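Local coordinates for protein aspartate--tRNA(Asp/Asn) ligase (Sulfolobus tokodaii, PDB 1WYD) that probably attaches L-aspartate to both tRNA(Asp) and tRNA(Asn), first activating the amino acid with ATP to form Asp-AMP, at residues 275-287 against 308-322. Sequence-based numbering, arbitrary orientation.
Sequences IKRLKYTEAIEIL and LNEELKEDLYFIVDW
Asp321 OD1 and Arg277 NH2 share one water, which accepts from NH2 at 2.6 Å and donates to OD1. The same carboxylate oxygen forms a salt bridge with Lys334, and Asp321 OD2 is hydrogen-bonded to Tyr235 OH. Val320 CG1 lies over the centre of the Arg277 guanidinium, 4.3 Å above its plane. Between the backbones, Phe318 N donates to Lys276 O at 3.0 Å, and three more such bonds run from Leu278 N to Phe318 O, from Val320 N to Leu278 O and from Tyr280 N to Val320 O. They join strands 276-279 and 316-320 in parallel, at the edge of the mixed sheet of the class II synthetase catalytic domain. Strand 343-348 flanks 316-320 on its other side. The link from 276-279 to 316-320 is a beta-alpha-beta crossover through helices 280-289 and 302-312. On the face of the sheet that carries Leu278 and Ile319, Leu278 CD2 meets Leu312 CD1 at 3.9 Å. Leu308 reaches helix 280-289 with both branches: CD1 touches Ala283 CB, and CD2 touches Ile286 CG2 at 3.8 Å. A chi1 of 159° turns the Tyr280 ring away from its own backbone N and brings it to Trp322. Tyr280 CD1 sits over one face of the indole, 3.4 Å from Trp322 CE3, with the ring planes at 40°. Trp322 NE1 donates to Ile319 O at 2.6 Å, from above the carbonyl plane. With Trp322 replaced by an alanine, the donor to Ile319 O is gone, and a gap would probably open beside the Tyr280 ring. Trp322 also makes a cation-pi contact with Arg327. Its side chain lies about 7 Å from that of Glu352, a predicted magnesium ligand.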
loop_
_atom_site.group_PDB
_atom_site.type_symbol
_atom_site.label_atom_id
_atom_site.label_comp_id
_atom_site.label_asym_id
_atom_site.label_seq_id
_atom_site.Cartn_x
_atom_site.Cartn_y
_atom_site.Cartn_z
ATOM N N ILE B 275 14.731 23.096 1.883
ATOM C CA ILE B 275 14.876 23.050 0.449
ATOM C C ILE B 275 14.612 24.469 -0.064
ATOM O O ILE B 275 13.750 25.163 0.453
ATOM C CB ILE B 275 13.900 22.005 -0.160
ATOM C CG1 ILE B 275 14.430 20.592 0.077
ATOM C CG2 ILE B 275 13.711 22.207 -1.658
ATOM C CD1 ILE B 275 13.337 19.509 0.135
ATOM N N LYS B 276 15.363 24.909 -1.067
ATOM C CA LYS B 276 15.128 26.215 -1.666
ATOM C C LYS B 276 13.653 26.396 -2.048
ATOM O O LYS B 276 13.081 25.499 -2.687
ATOM C CB LYS B 276 16.036 26.372 -2.895
ATOM C CG LYS B 276 15.836 27.679 -3.687
ATOM C CD LYS B 276 16.837 28.766 -3.269
ATOM C CE LYS B 276 16.814 29.928 -4.248
ATOM N NZ LYS B 276 15.877 30.984 -3.779
ATOM N N ARG B 277 13.033 27.511 -1.621
ATOM C CA ARG B 277 11.697 27.908 -2.119
ATOM C C ARG B 277 11.813 29.041 -3.099
ATOM O O ARG B 277 12.534 30.009 -2.863
ATOM C CB ARG B 277 10.683 28.325 -1.038
ATOM C CG ARG B 277 11.161 28.310 0.395
ATOM C CD ARG B 277 10.048 28.386 1.455
ATOM N NE ARG B 277 8.896 29.231 1.097
ATOM C CZ ARG B 277 7.634 28.988 1.500
ATOM N NH1 ARG B 277 7.372 27.936 2.267
ATOM N NH2 ARG B 277 6.630 29.794 1.152
ATOM N N LEU B 278 11.083 28.918 -4.195
ATOM C CA LEU B 278 11.057 29.920 -5.209
ATOM C C LEU B 278 9.601 30.179 -5.473
ATOM O O LEU B 278 8.845 29.235 -5.764
ATOM C CB LEU B 278 11.726 29.348 -6.449
ATOM C CG LEU B 278 11.835 30.196 -7.702
ATOM C CD1 LEU B 278 12.886 31.239 -7.479
ATOM C CD2 LEU B 278 12.213 29.320 -8.844
ATOM N N LYS B 279 9.182 31.438 -5.347
ATOM C CA LYS B 279 7.801 31.819 -5.649
ATOM C C LYS B 279 7.600 31.697 -7.131
ATOM O O LYS B 279 8.539 31.874 -7.893
ATOM C CB LYS B 279 7.474 33.252 -5.208
ATOM C CG LYS B 279 7.874 33.599 -3.769
ATOM C CD LYS B 279 7.768 35.097 -3.533
ATOM C CE LYS B 279 7.083 35.398 -2.217
ATOM N NZ LYS B 279 8.059 35.435 -1.081
ATOM N N TYR B 280 6.373 31.362 -7.533
ATOM C CA TYR B 280 6.012 31.220 -8.941
ATOM C C TYR B 280 6.270 32.552 -9.671
ATOM O O TYR B 280 6.854 32.572 -10.746
ATOM C CB TYR B 280 4.555 30.800 -9.039
ATOM C CG TYR B 280 3.891 31.092 -10.363
ATOM C CD1 TYR B 280 3.885 30.152 -11.354
ATOM C CD2 TYR B 280 3.255 32.307 -10.613
ATOM C CE1 TYR B 280 3.268 30.385 -12.574
ATOM C CE2 TYR B 280 2.651 32.557 -11.836
ATOM C CZ TYR B 280 2.665 31.576 -12.807
ATOM O OH TYR B 280 2.088 31.756 -14.040
ATOM N N THR B 281 5.822 33.647 -9.046
ATOM C CA THR B 281 6.071 35.038 -9.478
ATOM C C THR B 281 7.517 35.293 -9.931
ATOM O O THR B 281 7.768 35.860 -11.006
ATOM C CB THR B 281 5.683 36.018 -8.302
ATOM O OG1 THR B 281 4.280 35.908 -8.025
ATOM C CG2 THR B 281 5.824 37.481 -8.708
ATOM N N GLU B 282 8.445 34.860 -9.087
ATOM C CA GLU B 282 9.873 34.959 -9.304
ATOM C C GLU B 282 10.351 34.026 -10.423
ATOM O O GLU B 282 11.241 34.392 -11.205
ATOM C CB GLU B 282 10.539 34.542 -8.008
ATOM C CG GLU B 282 11.767 35.296 -7.567
ATOM C CD GLU B 282 12.312 34.643 -6.314
ATOM O OE1 GLU B 282 11.505 34.424 -5.357
ATOM O OE2 GLU B 282 13.529 34.308 -6.298
ATOM N N ALA B 283 9.783 32.817 -10.481
ATOM C CA ALA B 283 10.084 31.869 -11.555
ATOM C C ALA B 283 9.699 32.488 -12.879
ATOM O O ALA B 283 10.436 32.408 -13.855
ATOM C CB ALA B 283 9.340 30.556 -11.356
ATOM N N ILE B 284 8.536 33.118 -12.909
ATOM C CA ILE B 284 8.097 33.784 -14.117
ATOM C C ILE B 284 9.090 34.877 -14.551
ATOM O O ILE B 284 9.395 34.993 -15.744
ATOM C CB ILE B 284 6.682 34.341 -13.934
ATOM C CG1 ILE B 284 5.651 33.204 -14.036
ATOM C CG2 ILE B 284 6.399 35.477 -14.957
ATOM C CD1 ILE B 284 5.931 32.200 -15.127
ATOM N N GLU B 285 9.598 35.652 -13.587
ATOM C CA GLU B 285 10.563 36.706 -13.908
ATOM C C GLU B 285 11.926 36.163 -14.390
ATOM O O GLU B 285 12.521 36.727 -15.313
ATOM C CB GLU B 285 10.730 37.752 -12.768
ATOM C CG GLU B 285 9.639 38.831 -12.693
ATOM C CD GLU B 285 9.393 39.585 -14.017
ATOM O OE1 GLU B 285 8.306 39.390 -14.625
ATOM O OE2 GLU B 285 10.278 40.384 -14.450
ATOM N N ILE B 286 12.412 35.072 -13.798
ATOM C CA ILE B 286 13.668 34.484 -14.262
ATOM C C ILE B 286 13.501 34.098 -15.714
ATOM O O ILE B 286 14.390 34.331 -16.539
ATOM C CB ILE B 286 14.111 33.268 -13.411
ATOM C CG1 ILE B 286 14.787 33.741 -12.116
ATOM C CG2 ILE B 286 15.056 32.344 -14.230
ATOM C CD1 ILE B 286 14.601 32.802 -10.936
ATOM N N LEU B 287 12.336 33.546 -16.039
ATOM C CA LEU B 287 12.090 33.112 -17.404
ATOM C C LEU B 287 12.034 34.290 -18.357
ATOM O O LEU B 287 12.761 34.322 -19.358
ATOM C CB LEU B 287 10.850 32.227 -17.492
ATOM C CG LEU B 287 11.075 30.881 -16.780
ATOM C CD1 LEU B 287 9.752 30.303 -16.380
ATOM C CD2 LEU B 287 11.910 29.886 -17.602
ATOM N N LEU B 308 14.895 26.805 -15.387
ATOM C CA LEU B 308 14.841 27.082 -13.945
ATOM C C LEU B 308 15.924 26.302 -13.223
ATOM O O LEU B 308 16.631 26.839 -12.374
ATOM C CB LEU B 308 13.453 26.790 -13.366
ATOM C CG LEU B 308 12.422 27.884 -13.640
ATOM C CD1 LEU B 308 11.101 27.595 -12.938
ATOM C CD2 LEU B 308 12.956 29.282 -13.248
ATOM N N ASN B 309 16.051 25.032 -13.587
ATOM C CA ASN B 309 17.095 24.156 -13.057
ATOM C C ASN B 309 18.497 24.672 -13.409
ATOM O O ASN B 309 19.377 24.769 -12.530
ATOM C CB ASN B 309 16.885 22.732 -13.584
ATOM C CG ASN B 309 17.930 21.755 -13.112
ATOM O OD1 ASN B 309 18.237 20.805 -13.825
ATOM N ND2 ASN B 309 18.472 21.961 -11.904
ATOM N N GLU B 310 18.688 25.018 -14.686
ATOM C CA GLU B 310 19.963 25.558 -15.169
ATOM C C GLU B 310 20.370 26.899 -14.515
ATOM O O GLU B 310 21.513 27.325 -14.648
ATOM C CB GLU B 310 19.951 25.685 -16.701
ATOM C CG GLU B 310 20.706 24.601 -17.474
ATOM C CD GLU B 310 21.605 23.723 -16.591
ATOM O OE1 GLU B 310 22.706 24.179 -16.177
ATOM O OE2 GLU B 310 21.216 22.559 -16.312
ATOM N N GLU B 311 19.439 27.542 -13.810
ATOM C CA GLU B 311 19.636 28.884 -13.272
ATOM C C GLU B 311 19.707 28.942 -11.761
ATOM O O GLU B 311 20.224 29.911 -11.191
ATOM C CB GLU B 311 18.510 29.814 -13.727
ATOM C CG GLU B 311 18.966 30.933 -14.678
ATOM C CD GLU B 311 19.828 32.004 -14.005
ATOM O OE1 GLU B 311 19.290 32.841 -13.222
ATOM O OE2 GLU B 311 21.046 31.998 -14.266
ATOM N N LEU B 312 19.165 27.926 -11.103
ATOM C CA LEU B 312 19.052 27.959 -9.658
ATOM C C LEU B 312 20.271 27.360 -8.977
ATOM O O LEU B 312 20.522 27.624 -7.799
ATOM C CB LEU B 312 17.773 27.253 -9.201
ATOM C CG LEU B 312 16.462 28.023 -9.359
ATOM C CD1 LEU B 312 15.322 27.048 -9.248
ATOM C CD2 LEU B 312 16.315 29.136 -8.311
ATOM N N LYS B 313 21.032 26.551 -9.706
ATOM C CA LYS B 313 22.175 25.867 -9.099
ATOM C C LYS B 313 21.678 24.958 -7.972
ATOM O O LYS B 313 22.429 24.567 -7.075
ATOM C CB LYS B 313 23.214 26.876 -8.595
ATOM N N GLU B 314 20.385 24.637 -8.050
ATOM C CA GLU B 314 19.730 23.695 -7.166
ATOM C C GLU B 314 18.999 22.683 -8.027
ATOM O O GLU B 314 18.321 23.049 -8.995
ATOM C CB GLU B 314 18.722 24.405 -6.264
ATOM C CG GLU B 314 19.293 25.534 -5.429
ATOM C CD GLU B 314 19.908 25.055 -4.123
ATOM O OE1 GLU B 314 20.309 23.875 -4.031
ATOM O OE2 GLU B 314 19.995 25.874 -3.179
ATOM N N ASP B 315 19.167 21.411 -7.685
ATOM C CA ASP B 315 18.425 20.320 -8.320
ATOM C C ASP B 315 17.073 20.102 -7.648
ATOM O O ASP B 315 16.171 19.511 -8.222
ATOM C CB ASP B 315 19.232 19.018 -8.246
ATOM C CG ASP B 315 20.384 18.981 -9.244
ATOM O OD1 ASP B 315 21.156 17.995 -9.209
ATOM O OD2 ASP B 315 20.593 19.887 -10.099
ATOM N N LEU B 316 16.940 20.589 -6.424
ATOM C CA LEU B 316 15.800 20.256 -5.602
ATOM C C LEU B 316 15.226 21.515 -4.984
ATOM O O LEU B 316 15.822 22.102 -4.065
ATOM C CB LEU B 316 16.226 19.232 -4.546
ATOM C CG LEU B 316 15.163 18.421 -3.840
ATOM C CD1 LEU B 316 14.514 17.419 -4.787
ATOM C CD2 LEU B 316 15.784 17.750 -2.627
ATOM N N TYR B 317 14.094 21.949 -5.528
ATOM C CA TYR B 317 13.462 23.163 -5.103
ATOM C C TYR B 317 11.927 23.049 -5.166
ATOM O O TYR B 317 11.371 22.298 -5.990
ATOM C CB TYR B 317 13.982 24.310 -5.977
ATOM C CG TYR B 317 13.773 24.116 -7.456
ATOM C CD1 TYR B 317 12.760 24.780 -8.117
ATOM C CD2 TYR B 317 14.583 23.266 -8.187
ATOM C CE1 TYR B 317 12.538 24.597 -9.483
ATOM C CE2 TYR B 317 14.385 23.074 -9.540
ATOM C CZ TYR B 317 13.351 23.747 -10.197
ATOM O OH TYR B 317 13.135 23.559 -11.564
ATOM N N PHE B 318 11.245 23.782 -4.293
ATOM C CA PHE B 318 9.791 23.939 -4.373
ATOM C C PHE B 318 9.438 25.142 -5.248
ATOM O O PHE B 318 10.063 26.189 -5.139
ATOM C CB PHE B 318 9.222 24.274 -2.985
ATOM C CG PHE B 318 9.242 23.143 -1.988
ATOM C CD1 PHE B 318 10.082 23.189 -0.898
ATOM C CD2 PHE B 318 8.326 22.081 -2.086
ATOM C CE1 PHE B 318 10.068 22.167 0.059
ATOM C CE2 PHE B 318 8.299 21.053 -1.133
ATOM C CZ PHE B 318 9.170 21.097 -0.070
ATOM N N ILE B 319 8.421 25.010 -6.102
ATOM C CA ILE B 319 7.747 26.183 -6.634
ATOM C C ILE B 319 6.411 26.422 -5.905
ATOM O O ILE B 319 5.395 25.750 -6.180
ATOM C CB ILE B 319 7.521 26.115 -8.130
ATOM C CG1 ILE B 319 8.827 25.890 -8.878
ATOM C CG2 ILE B 319 6.910 27.433 -8.585
ATOM C CD1 ILE B 319 8.627 25.916 -10.398
ATOM N N VAL B 320 6.432 27.422 -5.023
ATOM C CA VAL B 320 5.326 27.782 -4.133
ATOM C C VAL B 320 4.452 28.947 -4.631
ATOM O O VAL B 320 4.810 29.678 -5.560
ATOM C CB VAL B 320 5.852 28.094 -2.697
ATOM C CG1 VAL B 320 6.697 26.953 -2.174
ATOM C CG2 VAL B 320 6.625 29.368 -2.678
ATOM N N ASP B 321 3.306 29.122 -3.992
ATOM C CA ASP B 321 2.436 30.251 -4.258
ATOM C C ASP B 321 2.025 30.414 -5.751
ATOM O O ASP B 321 2.142 31.512 -6.309
ATOM C CB ASP B 321 3.036 31.559 -3.664
ATOM C CG ASP B 321 3.265 31.479 -2.133
ATOM O OD1 ASP B 321 3.949 32.347 -1.553
ATOM O OD2 ASP B 321 2.786 30.586 -1.411
ATOM N N TRP B 322 1.506 29.353 -6.382
ATOM C CA TRP B 322 0.945 29.475 -7.757
ATOM C C TRP B 322 -0.328 30.381 -7.872
ATOM O O TRP B 322 -0.990 30.649 -6.862
ATOM C CB TRP B 322 0.652 28.076 -8.348
ATOM C CG TRP B 322 1.889 27.224 -8.560
ATOM C CD1 TRP B 322 2.633 26.627 -7.598
ATOM C CD2 TRP B 322 2.509 26.885 -9.813
ATOM N NE1 TRP B 322 3.681 25.943 -8.161
ATOM C CE2 TRP B 322 3.635 26.088 -9.520
ATOM C CE3 TRP B 322 2.228 27.183 -11.160
ATOM C CZ2 TRP B 322 4.480 25.568 -10.511
ATOM C CZ3 TRP B 322 3.068 26.670 -12.153
ATOM C CH2 TRP B 322 4.186 25.864 -11.817
HETATM O O HOH W 1 17.353 23.026 -2.218
HETATM O O HOH W 2 5.922 32.035 0.036
HETATM O O HOH W 3 4.213 33.658 -6.737
#